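Local coordinates for protein proline dehydrogenase (Deinococcus radiodurans, PDB 4H6Q) that uses FAD to oxidise L-proline to delta-1-pyrroline-5-carboxylate, passing the electrons to a quinone in the first step of proline degradation to glutamate, at residues A[84-89]-A[124-129]; A[212-217]-A[237-242]. All blocks are in the same frame, centred on the assembly; numbering follows the deposited sequence.

In the fold
Both contacts join neighbouring helices on the outside of the beta8-alpha8 barrel that houses the flavin. Contact 1 ties helix 71-90 to helix 115-129, with barrel strand 96-99 and a short two-stranded hairpin between them; contact 2 ties helix 206-222 to helix 234-246, with strand 227-230 between. They follow one another in sequence and lie on opposite sides of the chain's centre, their own centres 32 Å apart and their nearest atoms about 21 Å apart, so neither touches the other. Contact 1 is remote from the substrate and flavin sites. Contact 2 is closer to the cofactor: the side chain of Val217 is about 4 Å from that of Met190, an FAD-binding residue, and the side chain of Arg214 about 10 Å from the bound FAD.

Contact 1. Residues A[84-89]-A[124-129]; sequences LIEAAH and IAKAKE
Glu86 and Lys126 make the polar half of this contact: Lys126 NZ donates to Glu86 OE2 at 2.9 Å, a salt bridge that meets the oxygen on its syn side but 31° out of the carboxylate plane. The two side chains cross at about a right angle, and Lys126 CD lies 3.5 Å from Glu86 OE2. Beneath the charges, Ile85 CG2 packs on Lys126 CG at 3.8 Å and on the backbone of Ala127, while Ile85 CD1 lies 4.2 Å from Ala127 CB. The lysine leaves its helix with CG anti to the backbone N (chi1 -175°), then bends at chi2 and chi3; the folded chain brings Lys126 NZ to Glu86 and, more weakly, to Glu129 OE2 at 3.3 Å. With a leucine in place of Lys126, the carboxylates of Glu86 and Glu129, whose OE2 atoms (Glu86 OE2 and Glu129 OE2) are 5.7 Å apart, would probably lose the positive charge that links them. Further out, Tyr130 OH hydrogen-bonds Glu86 OE1, so both carboxylate oxygens have partners, and Ile134 of strand 133-136 packs against Ala127. The axes of the two short segments come within 9.9 Å of each other at 8°, nearly parallel, as expected of consecutive outer helices with a barrel strand between them in an alpha/beta barrel of the TIM type.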
loop_
_atom_site.group_PDB
_atom_site.type_symbol
_atom_site.label_atom_id
_atom_site.label_comp_id
_atom_site.label_asym_id
_atom_site.label_seq_id
_atom_site.Cartn_x
_atom_site.Cartn_y
_atom_site.Cartn_z
ATOM N N LEU A 84 -13.734 -8.208 4.316
ATOM C CA LEU A 84 -12.373 -8.451 4.801
ATOM C C LEU A 84 -12.137 -7.774 6.137
ATOM O O LEU A 84 -11.571 -8.365 7.058
ATOM C CB LEU A 84 -11.404 -7.922 3.747
ATOM C CG LEU A 84 -9.944 -7.829 4.181
ATOM C CD1 LEU A 84 -9.345 -9.213 4.405
ATOM C CD2 LEU A 84 -9.161 -6.999 3.146
ATOM N N ILE A 85 -12.508 -6.501 6.241
ATOM C CA ILE A 85 -12.319 -5.762 7.501
ATOM C C ILE A 85 -13.092 -6.437 8.639
ATOM O O ILE A 85 -12.578 -6.567 9.769
ATOM C CB ILE A 85 -12.769 -4.284 7.320
ATOM C CG1 ILE A 85 -11.809 -3.558 6.380
ATOM C CG2 ILE A 85 -12.907 -3.566 8.641
ATOM C CD1 ILE A 85 -12.401 -2.246 5.813
ATOM N N GLU A 86 -14.332 -6.858 8.392
ATOM C CA GLU A 86 -15.097 -7.587 9.421
ATOM C C GLU A 86 -14.394 -8.858 9.844
ATOM O O GLU A 86 -14.309 -9.170 11.043
ATOM C CB GLU A 86 -16.525 -7.917 8.935
ATOM C CG GLU A 86 -17.412 -6.697 8.649
ATOM C CD GLU A 86 -17.976 -6.013 9.852
ATOM O OE1 GLU A 86 -17.535 -6.294 10.997
ATOM O OE2 GLU A 86 -18.898 -5.185 9.657
ATOM N N ALA A 87 -13.869 -9.613 8.885
ATOM C CA ALA A 87 -13.214 -10.876 9.193
ATOM C C ALA A 87 -11.913 -10.658 9.953
ATOM O O ALA A 87 -11.602 -11.415 10.897
ATOM C CB ALA A 87 -12.968 -11.690 7.886
ATOM N N ALA A 88 -11.134 -9.652 9.556
ATOM C CA ALA A 88 -9.909 -9.330 10.310
ATOM C C ALA A 88 -10.213 -8.984 11.760
ATOM O O ALA A 88 -9.647 -9.571 12.689
ATOM C CB ALA A 88 -9.159 -8.175 9.631
ATOM N N HIS A 89 -11.174 -8.088 11.947
ATOM C CA HIS A 89 -11.586 -7.690 13.294
ATOM C C HIS A 89 -12.045 -8.907 14.108
ATOM O O HIS A 89 -11.700 -9.020 15.299
ATOM C CB HIS A 89 -12.669 -6.609 13.189
ATOM C CG HIS A 89 -13.289 -6.240 14.504
ATOM N ND1 HIS A 89 -12.573 -5.647 15.530
ATOM C CD2 HIS A 89 -14.557 -6.389 14.973
ATOM C CE1 HIS A 89 -13.366 -5.455 16.582
ATOM N NE2 HIS A 89 -14.581 -5.897 16.270
ATOM N N ILE A 124 -13.515 3.271 4.997
ATOM C CA ILE A 124 -12.761 3.898 6.077
ATOM C C ILE A 124 -13.611 3.965 7.350
ATOM O O ILE A 124 -13.095 3.737 8.457
ATOM C CB ILE A 124 -12.265 5.300 5.680
ATOM C CG1 ILE A 124 -11.341 5.225 4.464
ATOM C CG2 ILE A 124 -11.564 5.988 6.902
ATOM C CD1 ILE A 124 -11.176 6.575 3.771
ATOM N N ALA A 125 -14.910 4.254 7.225
ATOM C CA ALA A 125 -15.786 4.292 8.404
ATOM C C ALA A 125 -15.757 2.938 9.121
ATOM O O ALA A 125 -15.715 2.892 10.352
ATOM C CB ALA A 125 -17.208 4.669 7.977
ATOM N N LYS A 126 -15.804 1.835 8.375
ATOM C CA LYS A 126 -15.812 0.500 8.965
ATOM C C LYS A 126 -14.469 0.209 9.634
ATOM O O LYS A 126 -14.424 -0.272 10.801
ATOM C CB LYS A 126 -16.202 -0.576 7.931
ATOM C CG LYS A 126 -16.338 -1.970 8.487
ATOM C CD LYS A 126 -17.303 -2.105 9.642
ATOM C CE LYS A 126 -18.724 -1.908 9.191
ATOM N NZ LYS A 126 -19.615 -2.416 10.244
ATOM N N ALA A 127 -13.359 0.482 8.950
ATOM C CA ALA A 127 -12.043 0.250 9.550
ATOM C C ALA A 127 -11.916 1.112 10.816
ATOM O O ALA A 127 -11.461 0.604 11.855
ATOM C CB ALA A 127 -10.913 0.561 8.572
ATOM N N LYS A 128 -12.348 2.377 10.769
ATOM C CA LYS A 128 -12.221 3.264 11.939
ATOM C C LYS A 128 -13.064 2.786 13.124
ATOM O O LYS A 128 -12.652 2.919 14.290
ATOM C CB LYS A 128 -12.640 4.679 11.567
ATOM C CG LYS A 128 -12.574 5.687 12.728
ATOM C CD LYS A 128 -12.767 7.114 12.287
ATOM C CE LYS A 128 -12.793 8.028 13.492
ATOM N NZ LYS A 128 -12.891 9.459 13.040
ATOM N N GLU A 129 -14.231 2.189 12.876
ATOM C CA GLU A 129 -15.037 1.646 13.978
ATOM C C GLU A 129 -14.219 0.668 14.814
ATOM O O GLU A 129 -14.449 0.500 16.048
ATOM C CB GLU A 129 -16.234 0.912 13.394
ATOM C CG GLU A 129 -17.214 0.420 14.416
ATOM C CD GLU A 129 -18.381 -0.315 13.787
ATOM O OE1 GLU A 129 -19.125 -0.961 14.570
ATOM O OE2 GLU A 129 -18.540 -0.237 12.537
#

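Contact 2. Residues A[212-217]-A[237-242]; sequences NYRRLV and IDDVKR
Arg214 and Val240 have the nearest CA atoms across the two segments, 7.8 Å apart, a spacing that leaves the meeting of helix 206-222 and helix 234-246 to side chains. Arg214 is extended from CG to NE and reaches across to Asp239, where Arg214 NE donates to Asp239 OD2 at 2.9 Å with an N-H...O angle of 143°. The acceptor lies almost in the guanidinium plane, at its edge, yet the bond meets OD2 on the anti side and 28° out of the carboxylate plane, and the guanidinium and carboxylate planes are turned 46° apart. The other oxygen of the aspartate, Asp239 OD1, is gripped side-on by Arg242 of the same helix, through Arg242 NE at 3.0 Å and Arg242 NH2 at 2.9 Å, both coming from one face of the carboxylate. Nearer the barrel, Val217 CG1 meets Val240 CG2 at 4.0 Å, the only apolar side-chain contact between the segments. Both valines also rest on Val229 of strand 227-230, the barrel strand that lies between these two helices in the chain. The chemistry thus separates into a buried valine pair against the strand and a partly exposed ionic layer outside it. In that layer one carboxylate divides its oxygens between two arginines, and its negative charge is probably shared by the two guanidinium groups; bonds on both oxygens, from Arg214 to OD2 and from Arg242 to OD1, probably limit the turning of the carboxylate.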
loop_
_atom_site.group_PDB
_atom_site.type_symbol
_atom_site.label_atom_id
_atom_site.label_comp_id
_atom_site.label_asym_id
_atom_site.label_seq_id
_atom_site.Cartn_x
_atom_site.Cartn_y
_atom_site.Cartn_z
ATOM N N ASN A 212 15.725 10.757 -4.855
ATOM C CA ASN A 212 14.458 11.431 -4.567
ATOM C C ASN A 212 13.698 10.651 -3.498
ATOM O O ASN A 212 12.973 11.248 -2.693
ATOM C CB ASN A 212 13.613 11.601 -5.839
ATOM C CG ASN A 212 12.605 12.704 -5.701
ATOM O OD1 ASN A 212 12.956 13.813 -5.274
ATOM N ND2 ASN A 212 11.355 12.450 -6.085
ATOM N N TYR A 213 13.866 9.320 -3.486
ATOM C CA TYR A 213 13.288 8.482 -2.444
ATOM C C TYR A 213 13.776 8.914 -1.063
ATOM O O TYR A 213 12.966 9.120 -0.113
ATOM C CB TYR A 213 13.600 7.002 -2.722
ATOM C CG TYR A 213 12.851 6.061 -1.799
ATOM C CD1 TYR A 213 11.672 5.452 -2.207
ATOM C CD2 TYR A 213 13.319 5.798 -0.485
ATOM C CE1 TYR A 213 10.961 4.588 -1.358
ATOM C CE2 TYR A 213 12.632 4.950 0.342
ATOM C CZ TYR A 213 11.457 4.366 -0.079
ATOM O OH TYR A 213 10.762 3.558 0.800
ATOM N N ARG A 214 15.088 9.064 -0.923
ATOM C CA ARG A 214 15.641 9.557 0.332
ATOM C C ARG A 214 15.084 10.925 0.711
ATOM O O ARG A 214 14.740 11.132 1.873
ATOM C CB ARG A 214 17.167 9.591 0.270
ATOM C CG ARG A 214 17.795 8.217 0.157
ATOM C CD ARG A 214 19.299 8.367 -0.088
ATOM N NE ARG A 214 20.039 7.118 0.050
ATOM C CZ ARG A 214 20.119 6.187 -0.881
ATOM N NH1 ARG A 214 19.503 6.367 -2.055
ATOM N NH2 ARG A 214 20.855 5.091 -0.644
ATOM N N ARG A 215 15.010 11.871 -0.235
ATOM C CA ARG A 215 14.483 13.203 0.084
ATOM C C ARG A 215 13.057 13.097 0.613
ATOM O O ARG A 215 12.704 13.777 1.578
ATOM C CB ARG A 215 14.548 14.147 -1.149
ATOM C CG ARG A 215 15.960 14.459 -1.609
ATOM C CD ARG A 215 15.962 15.586 -2.662
ATOM N NE ARG A 215 15.468 15.103 -3.948
ATOM C CZ ARG A 215 16.235 14.891 -5.019
ATOM N NH1 ARG A 215 17.542 15.151 -4.959
ATOM N NH2 ARG A 215 15.704 14.443 -6.147
ATOM N N LEU A 216 12.222 12.251 0.004
ATOM C CA LEU A 216 10.837 12.133 0.461
ATOM C C LEU A 216 10.780 11.615 1.913
ATOM O O LEU A 216 10.035 12.149 2.747
ATOM C CB LEU A 216 10.043 11.174 -0.446
ATOM C CG LEU A 216 9.514 11.817 -1.726
ATOM C CD1 LEU A 216 9.051 10.702 -2.642
ATOM C CD2 LEU A 216 8.346 12.787 -1.412
ATOM N N VAL A 217 11.479 10.517 2.185
ATOM C CA VAL A 217 11.486 9.911 3.522
ATOM C C VAL A 217 12.041 10.908 4.530
ATOM O O VAL A 217 11.432 11.115 5.592
ATOM C CB VAL A 217 12.311 8.609 3.527
ATOM C CG1 VAL A 217 12.593 8.124 4.967
ATOM C CG2 VAL A 217 11.598 7.518 2.734
ATOM N N ILE A 237 17.489 1.191 2.893
ATOM C CA ILE A 237 17.106 0.819 4.267
ATOM C C ILE A 237 18.256 1.165 5.234
ATOM O O ILE A 237 18.012 1.727 6.321
ATOM C CB ILE A 237 16.748 -0.689 4.335
ATOM C CG1 ILE A 237 15.409 -0.942 3.611
ATOM C CG2 ILE A 237 16.721 -1.224 5.783
ATOM C CD1 ILE A 237 15.132 -2.360 3.221
ATOM N N ASP A 238 19.501 0.815 4.901
ATOM C CA ASP A 238 20.613 1.125 5.795
ATOM C C ASP A 238 20.767 2.642 5.982
ATOM O O ASP A 238 21.080 3.110 7.086
ATOM C CB ASP A 238 21.934 0.545 5.275
ATOM C CG ASP A 238 21.984 -0.968 5.325
ATOM O OD1 ASP A 238 21.156 -1.564 6.031
ATOM O OD2 ASP A 238 22.855 -1.561 4.636
ATOM N N ASP A 239 20.545 3.422 4.927
ATOM C CA ASP A 239 20.678 4.878 5.033
ATOM C C ASP A 239 19.536 5.456 5.886
ATOM O O ASP A 239 19.748 6.420 6.624
ATOM C CB ASP A 239 20.688 5.540 3.651
ATOM C CG ASP A 239 21.217 6.940 3.688
ATOM O OD1 ASP A 239 22.084 7.250 4.533
ATOM O OD2 ASP A 239 20.806 7.725 2.813
ATOM N N VAL A 240 18.333 4.873 5.800
ATOM C CA VAL A 240 17.233 5.308 6.677
ATOM C C VAL A 240 17.561 5.013 8.149
ATOM O O VAL A 240 17.336 5.858 9.014
ATOM C CB VAL A 240 15.871 4.724 6.249
ATOM C CG1 VAL A 240 14.777 5.016 7.317
ATOM C CG2 VAL A 240 15.476 5.297 4.872
ATOM N N LYS A 241 18.115 3.829 8.437
ATOM C CA LYS A 241 18.520 3.503 9.804
ATOM C C LYS A 241 19.507 4.547 10.304
ATOM O O LYS A 241 19.426 5.023 11.463
ATOM C CB LYS A 241 19.185 2.123 9.914
ATOM C CG LYS A 241 18.317 0.945 9.552
ATOM C CD LYS A 241 19.025 -0.333 9.935
ATOM C CE LYS A 241 18.321 -1.499 9.356
ATOM N NZ LYS A 241 18.940 -2.830 9.644
ATOM N N ARG A 242 20.457 4.917 9.455
ATOM C CA ARG A 242 21.454 5.904 9.808
ATOM C C ARG A 242 20.808 7.271 10.081
ATOM O O ARG A 242 21.114 7.921 11.091
ATOM C CB ARG A 242 22.383 6.006 8.602
ATOM C CG ARG A 242 23.523 7.003 8.724
ATOM C CD ARG A 242 23.146 8.468 8.459
ATOM N NE ARG A 242 22.505 8.665 7.146
ATOM C CZ ARG A 242 21.974 9.815 6.746
ATOM N NH1 ARG A 242 21.992 10.854 7.570
ATOM N NH2 ARG A 242 21.379 9.917 5.563
#